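Local atomic coordinates of myosin IE heavy chain (Dictyostelium discoideum, PDB entry 1LKX), a protein that moves along actin filaments as a single-headed class-one myosin, using ATP hydrolysis that actin stimulates, and may move membranes relative to actin. Residues N27-T39 with S47-E59. Residues are numbered along the deposited sequence; the frame is centred on the assembly and turned at random.
Sequences NLTMRHKSDNIYT and STNPFKNLNIYKE. Unlike the reference sequence in segment 47-59: Thr48 (reference Arg). With ADP (adenosine-5'-diphosphate), chain G.
Ile37 O is approached by two groups from the strand opposite: Thr48 N donates to it at 3.2 Å, from 39° above the carbonyl plane, and the CA-H of Ser47 points at it with 157° at the hydrogen. These contacts lie at the mouth of the hairpin 38-40/45-48, which edges the seven-stranded central sheet of the myosin motor domain. Beyond it, residues 49-57 match the family's purine-binding loop, an Asn-Pro pair with a tyrosine seven residues further on.

Helix 21-33 ends in a Schellman motif, with Asn36 N bonded to Arg31 O and Asp35 N to His32 O. In its last turn His32 has CG trans to the backbone N (chi1 -177°), bringing the ring edge to Thr48; ND1 lies 2.9 Å from Thr48 OG1 in a hydrogen bond whose donor could be either. CE1, on the same edge, lies near Asn49 O, which is hydrogen-bonded to Ser590 OG.

Ile37 packs between the turn and the loop; its CD1 lies 3.9 Å from Ile56 CD1, with the Pro50 ring beside it. Lys52, extended beyond CG, crosses Asp35 at about a right angle and forms a weak salt bridge, NZ to OD1 3.3 Å.

Tyr38 and Tyr57 arrive from opposite directions, and their OH atoms are hydrogen-bonded at a modelled 2.5 Å, each hydroxyl near the plane of the other ring. Both rings also meet His76. A phenylalanine in place of Tyr38 would probably leave the Tyr57 hydroxyl without this mate and less firmly placed beside the adenine, where Tyr57 OH is 3.5 Å from ADP N6. At the loop's other end Asn49 ND2, also bonded to Gly104 O, donates almost straight to ADP O4', 3.0 Å away.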
ATOM      1  N   ASN A  27      -3.635  19.147 -21.200  1.00 48.62           N
ATOM      2  CA  ASN A  27      -4.088  17.921 -21.859  1.00 48.32           C
ATOM      3  C   ASN A  27      -4.790  17.018 -20.844  1.00 46.89           C
ATOM      4  O   ASN A  27      -5.892  16.530 -21.097  1.00 47.05           O
ATOM      5  CB  ASN A  27      -2.894  17.182 -22.494  1.00 49.13           C
ATOM      6  CG  ASN A  27      -3.299  15.873 -23.179  1.00 50.19           C
ATOM      7  OD1 ASN A  27      -3.553  14.864 -22.521  1.00 52.09           O
ATOM      8  ND2 ASN A  27      -3.359  15.889 -24.503  1.00 49.43           N
ATOM      9  N   LEU A  28      -4.151  16.818 -19.691  1.00 44.32           N
ATOM     10  CA  LEU A  28      -4.692  15.981 -18.633  1.00 42.39           C
ATOM     11  C   LEU A  28      -6.042  16.488 -18.116  1.00 43.09           C
ATOM     12  O   LEU A  28      -6.986  15.712 -17.924  1.00 42.91           O
ATOM     13  CB  LEU A  28      -3.677  15.900 -17.507  1.00 40.55           C
ATOM     14  CG  LEU A  28      -3.958  14.990 -16.321  1.00 39.54           C
ATOM     15  CD1 LEU A  28      -2.641  14.551 -15.738  1.00 41.29           C
ATOM     16  CD2 LEU A  28      -4.785  15.707 -15.291  1.00 37.89           C
ATOM     17  N   THR A  29      -6.141  17.792 -17.894  1.00 43.38           N
ATOM     18  CA  THR A  29      -7.387  18.387 -17.421  1.00 44.56           C
ATOM     19  C   THR A  29      -8.499  18.177 -18.443  1.00 46.28           C
ATOM     20  O   THR A  29      -9.656  17.922 -18.107  1.00 46.44           O
ATOM     21  CB  THR A  29      -7.232  19.882 -17.234  1.00 43.82           C
ATOM     22  OG1 THR A  29      -6.119  20.133 -16.378  1.00 44.45           O
ATOM     23  CG2 THR A  29      -8.489  20.472 -16.626  1.00 43.96           C
ATOM     24  N   MET A  30      -8.126  18.310 -19.705  1.00 48.17           N
ATOM     25  CA  MET A  30      -9.049  18.153 -20.810  1.00 50.12           C
ATOM     26  C   MET A  30      -9.631  16.749 -20.824  1.00 50.30           C
ATOM     27  O   MET A  30     -10.847  16.578 -20.878  1.00 51.23           O
ATOM     28  CB  MET A  30      -8.301  18.407 -22.103  1.00 52.51           C
ATOM     29  CG  MET A  30      -9.149  18.905 -23.239  1.00 54.09           C
ATOM     30  SD  MET A  30      -8.106  19.034 -24.687  1.00 56.96           S
ATOM     31  CE  MET A  30      -6.742  20.128 -24.078  1.00 56.28           C
ATOM     32  N   ARG A  31      -8.754  15.750 -20.781  1.00 49.94           N
ATOM     33  CA  ARG A  31      -9.171  14.355 -20.782  1.00 49.33           C
ATOM     34  C   ARG A  31     -10.088  14.097 -19.590  1.00 48.59           C
ATOM     35  O   ARG A  31     -11.232  13.689 -19.742  1.00 47.19           O
ATOM     36  CB  ARG A  31      -7.954  13.432 -20.656  1.00 50.63           C
ATOM     37  CG  ARG A  31      -6.754  13.794 -21.511  1.00 51.10           C
ATOM     38  CD  ARG A  31      -6.952  13.433 -22.974  1.00 54.17           C
ATOM     39  NE  ARG A  31      -6.205  12.241 -23.383  1.00 55.26           N
ATOM     40  CZ  ARG A  31      -6.503  10.995 -23.020  1.00 55.66           C
ATOM     41  NH1 ARG A  31      -7.539  10.752 -22.227  1.00 54.89           N
ATOM     42  NH2 ARG A  31      -5.770   9.988 -23.472  1.00 56.31           N
ATOM     43  N   HIS A  32      -9.567  14.346 -18.396  1.00 48.80           N
ATOM     44  CA  HIS A  32     -10.323  14.102 -17.178  1.00 50.08           C
ATOM     45  C   HIS A  32     -11.723  14.682 -17.164  1.00 50.18           C
ATOM     46  O   HIS A  32     -12.676  14.020 -16.764  1.00 50.37           O
ATOM     47  CB  HIS A  32      -9.578  14.629 -15.955  1.00 49.38           C
ATOM     48  CG  HIS A  32     -10.287  14.344 -14.668  1.00 49.47           C
ATOM     49  ND1 HIS A  32     -10.335  13.085 -14.107  1.00 48.39           N
ATOM     50  CD2 HIS A  32     -11.030  15.141 -13.866  1.00 49.00           C
ATOM     51  CE1 HIS A  32     -11.078  13.120 -13.015  1.00 48.36           C
ATOM     52  NE2 HIS A  32     -11.512  14.355 -12.847  1.00 48.59           N
ATOM     53  N   LYS A  33     -11.841  15.926 -17.585  1.00 51.18           N
ATOM     54  CA  LYS A  33     -13.131  16.587 -17.592  1.00 53.22           C
ATOM     55  C   LYS A  33     -14.142  15.841 -18.464  1.00 53.06           C
ATOM     56  O   LYS A  33     -15.353  15.939 -18.242  1.00 52.57           O
ATOM     57  CB  LYS A  33     -12.971  18.027 -18.086  1.00 54.91           C
ATOM     58  CG  LYS A  33     -13.567  19.084 -17.162  1.00 57.65           C
ATOM     59  CD  LYS A  33     -12.623  19.445 -16.023  1.00 60.91           C
ATOM     60  CE  LYS A  33     -13.145  20.639 -15.201  1.00 63.55           C
ATOM     61  NZ  LYS A  33     -12.132  21.201 -14.233  1.00 63.93           N
ATOM     62  N   SER A  34     -13.648  15.099 -19.453  1.00 53.07           N
ATOM     63  CA  SER A  34     -14.526  14.337 -20.346  1.00 53.01           C
ATOM     64  C   SER A  34     -14.536  12.826 -20.052  1.00 52.70           C
ATOM     65  O   SER A  34     -14.805  12.004 -20.941  1.00 52.27           O
ATOM     66  CB  SER A  34     -14.139  14.580 -21.809  1.00 52.60           C
ATOM     67  OG  SER A  34     -12.809  14.178 -22.077  1.00 53.41           O
ATOM     68  N   ASP A  35     -14.236  12.480 -18.800  1.00 51.56           N
ATOM     69  CA  ASP A  35     -14.219  11.100 -18.342  1.00 50.30           C
ATOM     70  C   ASP A  35     -13.193  10.191 -19.004  1.00 49.03           C
ATOM     71  O   ASP A  35     -13.452   9.011 -19.223  1.00 49.61           O
ATOM     72  CB  ASP A  35     -15.618  10.498 -18.481  1.00 51.92           C
ATOM     73  CG  ASP A  35     -16.605  11.106 -17.505  1.00 53.40           C
ATOM     74  OD1 ASP A  35     -17.807  10.753 -17.563  1.00 53.31           O
ATOM     75  OD2 ASP A  35     -16.171  11.936 -16.673  1.00 53.61           O
ATOM     76  N   ASN A  36     -12.028  10.735 -19.324  1.00 47.10           N
ATOM     77  CA  ASN A  36     -10.969   9.937 -19.920  1.00 46.20           C
ATOM     78  C   ASN A  36      -9.872   9.825 -18.883  1.00 45.31           C
ATOM     79  O   ASN A  36      -8.807  10.422 -19.020  1.00 44.68           O
ATOM     80  CB  ASN A  36     -10.439  10.612 -21.177  1.00 47.97           C
ATOM     81  CG  ASN A  36     -11.324  10.367 -22.389  1.00 48.55           C
ATOM     82  OD1 ASN A  36     -11.337   9.269 -22.954  1.00 46.85           O
ATOM     83  ND2 ASN A  36     -12.073  11.390 -22.791  1.00 50.05           N
ATOM     84  N   ILE A  37     -10.162   9.062 -17.833  1.00 44.45           N
ATOM     85  CA  ILE A  37      -9.251   8.853 -16.716  1.00 43.43           C
ATOM     86  C   ILE A  37      -7.824   8.472 -17.113  1.00 42.02           C
ATOM     87  O   ILE A  37      -6.849   9.022 -16.594  1.00 42.19           O
ATOM     88  CB  ILE A  37      -9.729   7.716 -15.836  1.00 45.35           C
ATOM     89  CG1 ILE A  37     -11.244   7.689 -15.753  1.00 45.52           C
ATOM     90  CG2 ILE A  37      -9.131   7.847 -14.467  1.00 47.26           C
ATOM     91  CD1 ILE A  37     -11.721   6.343 -15.216  1.00 48.07           C
ATOM     92  N   TYR A  38      -7.714   7.519 -18.031  1.00 40.11           N
ATOM     93  CA  TYR A  38      -6.424   6.998 -18.450  1.00 38.58           C
ATOM     94  C   TYR A  38      -5.742   7.649 -19.641  1.00 37.11           C
ATOM     95  O   TYR A  38      -6.374   7.986 -20.633  1.00 36.13           O
ATOM     96  CB  TYR A  38      -6.559   5.493 -18.711  1.00 39.29           C
ATOM     97  CG  TYR A  38      -7.142   4.721 -17.549  1.00 39.16           C
ATOM     98  CD1 TYR A  38      -6.378   4.438 -16.412  1.00 38.94           C
ATOM     99  CD2 TYR A  38      -8.471   4.308 -17.574  1.00 38.98           C
ATOM    100  CE1 TYR A  38      -6.927   3.764 -15.337  1.00 39.40           C
ATOM    101  CE2 TYR A  38      -9.032   3.640 -16.508  1.00 39.74           C
ATOM    102  CZ  TYR A  38      -8.260   3.369 -15.396  1.00 41.32           C
ATOM    103  OH  TYR A  38      -8.837   2.681 -14.358  1.00 42.94           O
ATOM    104  N   THR A  39      -4.427   7.793 -19.522  1.00 36.75           N
ATOM    105  CA  THR A  39      -3.582   8.369 -20.558  1.00 36.41           C
ATOM    106  C   THR A  39      -2.219   7.708 -20.410  1.00 36.08           C
ATOM    107  O   THR A  39      -1.808   7.381 -19.300  1.00 36.45           O
ATOM    108  CB  THR A  39      -3.416   9.885 -20.371  1.00 36.85           C
ATOM    109  OG1 THR A  39      -4.693  10.488 -20.162  1.00 36.31           O
ATOM    110  CG2 THR A  39      -2.796  10.500 -21.601  1.00 36.44           C
ATOM    111  N   SER A  47      -3.462   7.654 -14.401  1.00 37.18           N
ATOM    112  CA  SER A  47      -4.902   7.682 -14.140  1.00 38.81           C
ATOM    113  C   SER A  47      -5.316   8.782 -13.165  1.00 38.94           C
ATOM    114  O   SER A  47      -4.610   9.080 -12.207  1.00 38.61           O
ATOM    115  CB  SER A  47      -5.381   6.342 -13.582  1.00 38.93           C
ATOM    116  OG  SER A  47      -5.199   6.302 -12.175  1.00 41.07           O
ATOM    117  N   THR A  48      -6.486   9.359 -13.404  1.00 39.50           N
ATOM    118  CA  THR A  48      -7.008  10.429 -12.571  1.00 40.44           C
ATOM    119  C   THR A  48      -8.341  10.051 -11.947  1.00 41.01           C
ATOM    120  O   THR A  48      -9.340   9.875 -12.651  1.00 41.82           O
ATOM    121  CB  THR A  48      -7.199  11.710 -13.396  1.00 42.32           C
ATOM    122  OG1 THR A  48      -8.042  11.436 -14.525  1.00 43.04           O
ATOM    123  CG2 THR A  48      -5.853  12.223 -13.893  1.00 43.44           C
ATOM    124  N   ASN A  49      -8.351   9.947 -10.622  1.00 41.26           N
ATOM    125  CA  ASN A  49      -9.545   9.586  -9.865  1.00 39.90           C
ATOM    126  C   ASN A  49     -10.817  10.311 -10.345  1.00 39.66           C
ATOM    127  O   ASN A  49     -10.949  11.529 -10.202  1.00 38.99           O
ATOM    128  CB  ASN A  49      -9.320   9.885  -8.393  1.00 39.41           C
ATOM    129  CG  ASN A  49     -10.298   9.173  -7.518  1.00 41.38           C
ATOM    130  OD1 ASN A  49     -11.482   9.094  -7.837  1.00 43.28           O
ATOM    131  ND2 ASN A  49      -9.821   8.650  -6.399  1.00 41.50           N
ATOM    132  N   PRO A  50     -11.775   9.558 -10.908  1.00 38.57           N
ATOM    133  CA  PRO A  50     -13.042  10.079 -11.420  1.00 38.65           C
ATOM    134  C   PRO A  50     -13.988  10.514 -10.324  1.00 39.26           C
ATOM    135  O   PRO A  50     -14.746  11.466 -10.480  1.00 40.74           O
ATOM    136  CB  PRO A  50     -13.623   8.899 -12.189  1.00 37.68           C
ATOM    137  CG  PRO A  50     -12.454   8.067 -12.492  1.00 39.81           C
ATOM    138  CD  PRO A  50     -11.651   8.135 -11.236  1.00 39.33           C
ATOM    139  N   PHE A  51     -13.939   9.801  -9.213  1.00 39.92           N
ATOM    140  CA  PHE A  51     -14.822  10.072  -8.098  1.00 41.67           C
ATOM    141  C   PHE A  51     -16.280   9.807  -8.481  1.00 43.69           C
ATOM    142  O   PHE A  51     -17.189  10.533  -8.092  1.00 44.92           O
ATOM    143  CB  PHE A  51     -14.621  11.501  -7.598  1.00 39.56           C
ATOM    144  CG  PHE A  51     -13.388  11.669  -6.768  1.00 39.59           C
ATOM    145  CD1 PHE A  51     -13.151  10.832  -5.676  1.00 39.84           C
ATOM    146  CD2 PHE A  51     -12.455  12.649  -7.068  1.00 40.57           C
ATOM    147  CE1 PHE A  51     -12.000  10.970  -4.895  1.00 39.33           C
ATOM    148  CE2 PHE A  51     -11.296  12.796  -6.291  1.00 40.71           C
ATOM    149  CZ  PHE A  51     -11.073  11.951  -5.203  1.00 39.69           C
ATOM    150  N   LYS A  52     -16.481   8.743  -9.251  1.00 45.42           N
ATOM    151  CA  LYS A  52     -17.801   8.318  -9.704  1.00 48.26           C
ATOM    152  C   LYS A  52     -17.623   7.120 -10.645  1.00 49.85           C
ATOM    153  O   LYS A  52     -16.549   6.915 -11.212  1.00 49.82           O
ATOM    154  CB  LYS A  52     -18.526   9.455 -10.428  1.00 47.73           C
ATOM    155  CG  LYS A  52     -17.928   9.814 -11.760  1.00 48.72           C
ATOM    156  CD  LYS A  52     -18.911  10.633 -12.568  1.00 51.33           C
ATOM    157  CE  LYS A  52     -18.454  10.806 -14.009  1.00 51.64           C
ATOM    158  NZ  LYS A  52     -19.500  11.481 -14.831  1.00 52.36           N
ATOM    159  N   ASN A  53     -18.675   6.328 -10.817  1.00 52.01           N
ATOM    160  CA  ASN A  53     -18.573   5.154 -11.669  1.00 53.79           C
ATOM    161  C   ASN A  53     -18.559   5.466 -13.143  1.00 53.41           C
ATOM    162  O   ASN A  53     -19.404   6.194 -13.634  1.00 53.66           O
ATOM    163  CB  ASN A  53     -19.726   4.187 -11.404  1.00 56.05           C
ATOM    164  CG  ASN A  53     -19.736   3.669  -9.988  1.00 59.50           C
ATOM    165  OD1 ASN A  53     -18.721   3.173  -9.484  1.00 62.19           O
ATOM    166  ND2 ASN A  53     -20.887   3.775  -9.332  1.00 61.10           N
ATOM    167  N   LEU A  54     -17.585   4.903 -13.841  1.00 53.88           N
ATOM    168  CA  LEU A  54     -17.477   5.057 -15.284  1.00 54.67           C
ATOM    169  C   LEU A  54     -17.684   3.656 -15.847  1.00 55.09           C
ATOM    170  O   LEU A  54     -16.876   2.754 -15.616  1.00 55.83           O
ATOM    171  CB  LEU A  54     -16.103   5.601 -15.679  1.00 53.67           C
ATOM    172  CG  LEU A  54     -15.975   7.120 -15.614  1.00 53.14           C
ATOM    173  CD1 LEU A  54     -16.367   7.610 -14.239  1.00 53.83           C
ATOM    174  CD2 LEU A  54     -14.555   7.528 -15.938  1.00 52.81           C
ATOM    175  N   ASN A  55     -18.780   3.467 -16.567  1.00 54.86           N
ATOM    176  CA  ASN A  55     -19.076   2.157 -17.116  1.00 55.05           C
ATOM    177  C   ASN A  55     -18.047   1.749 -18.165  1.00 53.04           C
ATOM    178  O   ASN A  55     -18.370   1.619 -19.343  1.00 52.98           O
ATOM    179  CB  ASN A  55     -20.488   2.150 -17.707  1.00 57.02           C
ATOM    180  CG  ASN A  55     -21.091   0.762 -17.740  1.00 59.88           C
ATOM    181  OD1 ASN A  55     -21.072   0.043 -16.738  1.00 60.79           O
ATOM    182  ND2 ASN A  55     -21.637   0.377 -18.890  1.00 61.66           N
ATOM    183  N   ILE A  56     -16.811   1.537 -17.723  1.00 50.94           N
ATOM    184  CA  ILE A  56     -15.732   1.142 -18.617  1.00 49.03           C
ATOM    185  C   ILE A  56     -14.960  -0.059 -18.085  1.00 48.40           C
ATOM    186  O   ILE A  56     -13.863  -0.358 -18.553  1.00 48.12           O
ATOM    187  CB  ILE A  56     -14.749   2.294 -18.825  1.00 47.81           C
ATOM    188  CG1 ILE A  56     -13.866   2.454 -17.597  1.00 46.18           C
ATOM    189  CG2 ILE A  56     -15.517   3.577 -19.052  1.00 48.18           C
ATOM    190  CD1 ILE A  56     -12.857   3.548 -17.727  1.00 44.27           C
ATOM    191  N   TYR A  57     -15.539  -0.746 -17.107  1.00 48.18           N
ATOM    192  CA  TYR A  57     -14.892  -1.905 -16.520  1.00 48.48           C
ATOM    193  C   TYR A  57     -15.767  -3.141 -16.648  1.00 49.51           C
ATOM    194  O   TYR A  57     -15.817  -3.987 -15.757  1.00 49.71           O
ATOM    195  CB  TYR A  57     -14.582  -1.631 -15.058  1.00 47.24           C
ATOM    196  CG  TYR A  57     -13.720  -0.415 -14.845  1.00 45.61           C
ATOM    197  CD1 TYR A  57     -12.398  -0.386 -15.280  1.00 44.13           C
ATOM    198  CD2 TYR A  57     -14.230   0.711 -14.203  1.00 45.59           C
ATOM    199  CE1 TYR A  57     -11.602   0.737 -15.074  1.00 44.98           C
ATOM    200  CE2 TYR A  57     -13.446   1.842 -13.993  1.00 45.02           C
ATOM    201  CZ  TYR A  57     -12.131   1.850 -14.429  1.00 45.11           C
ATOM    202  OH  TYR A  57     -11.348   2.968 -14.220  1.00 43.78           O
ATOM    203  N   LYS A  58     -16.448  -3.240 -17.779  1.00 50.49           N
ATOM    204  CA  LYS A  58     -17.322  -4.363 -18.064  1.00 51.58           C
ATOM    205  C   LYS A  58     -16.533  -5.470 -18.750  1.00 53.06           C
ATOM    206  O   LYS A  58     -15.589  -5.197 -19.493  1.00 52.81           O
ATOM    207  CB  LYS A  58     -18.447  -3.907 -18.982  1.00 51.36           C
ATOM    208  CG  LYS A  58     -19.240  -2.732 -18.448  1.00 51.75           C
ATOM    209  CD  LYS A  58     -20.184  -2.153 -19.503  1.00 51.56           C
ATOM    210  CE  LYS A  58     -19.466  -1.205 -20.473  1.00 52.41           C
ATOM    211  NZ  LYS A  58     -18.477  -1.854 -21.392  1.00 52.24           N
ATOM    212  N   GLU A  59     -16.930  -6.719 -18.503  1.00 54.75           N
ATOM    213  CA  GLU A  59     -16.273  -7.889 -19.098  1.00 56.20           C
ATOM    214  C   GLU A  59     -16.092  -7.713 -20.607  1.00 54.74           C
ATOM    215  O   GLU A  59     -15.125  -8.187 -21.194  1.00 53.94           O
ATOM    216  CB  GLU A  59     -17.097  -9.148 -18.806  1.00 59.65           C
ATOM    217  CG  GLU A  59     -18.595  -8.875 -18.636  1.00 65.41           C
ATOM    218  CD  GLU A  59     -19.149  -7.892 -19.671  1.00 69.50           C
ATOM    219  OE1 GLU A  59     -19.159  -8.219 -20.880  1.00 72.55           O
ATOM    220  OE2 GLU A  59     -19.574  -6.781 -19.271  1.00 71.12           O
TER
HETATM  221  PB  ADP G 791      -6.088   4.798  -2.545  1.00 29.40           P
HETATM  222  O1B ADP G 791      -5.879   3.329  -2.667  1.00 28.43           O
HETATM  223  O2B ADP G 791      -6.132   5.363  -1.202  1.00 29.38           O
HETATM  224  O3B ADP G 791      -4.974   5.395  -3.416  1.00 28.93           O
HETATM  225  PA  ADP G 791      -8.707   4.351  -3.515  1.00 28.12           P
HETATM  226  O1A ADP G 791      -8.455   3.400  -4.608  1.00 27.14           O
HETATM  227  O2A ADP G 791      -9.127   3.816  -2.192  1.00 28.13           O
HETATM  228  O3A ADP G 791      -7.435   5.252  -3.200  1.00 28.50           O
HETATM  229  O5' ADP G 791      -9.770   5.360  -4.088  1.00 28.43           O
HETATM  230  C5' ADP G 791     -10.383   6.226  -3.129  1.00 31.13           C
HETATM  231  C4' ADP G 791     -11.801   6.332  -3.524  1.00 33.68           C
HETATM  232  O4' ADP G 791     -11.714   6.907  -4.795  1.00 35.28           O
HETATM  233  C3' ADP G 791     -12.469   5.046  -3.817  1.00 33.85           C
HETATM  234  O3' ADP G 791     -12.743   4.168  -2.729  1.00 34.89           O
HETATM  235  C2' ADP G 791     -13.590   5.527  -4.699  1.00 34.95           C
HETATM  236  O2' ADP G 791     -14.686   6.088  -4.021  1.00 37.62           O
HETATM  237  C1' ADP G 791     -12.802   6.450  -5.581  1.00 34.93           C
HETATM  238  N9  ADP G 791     -12.246   5.826  -6.791  1.00 34.56           N
HETATM  239  C8  ADP G 791     -10.936   5.628  -7.142  1.00 32.94           C
HETATM  240  N7  ADP G 791     -10.782   5.180  -8.345  1.00 32.36           N
HETATM  241  C5  ADP G 791     -12.072   5.077  -8.820  1.00 32.08           C
HETATM  242  C6  ADP G 791     -12.562   4.660 -10.055  1.00 30.11           C
HETATM  243  N6  ADP G 791     -11.757   4.196 -10.967  1.00 30.03           N
HETATM  244  N1  ADP G 791     -13.953   4.676 -10.252  1.00 31.00           N
HETATM  245  C2  ADP G 791     -14.792   5.098  -9.204  1.00 31.00           C
HETATM  246  N3  ADP G 791     -14.398   5.503  -7.989  1.00 31.12           N
HETATM  247  C4  ADP G 791     -12.998   5.473  -7.873  1.00 33.17           C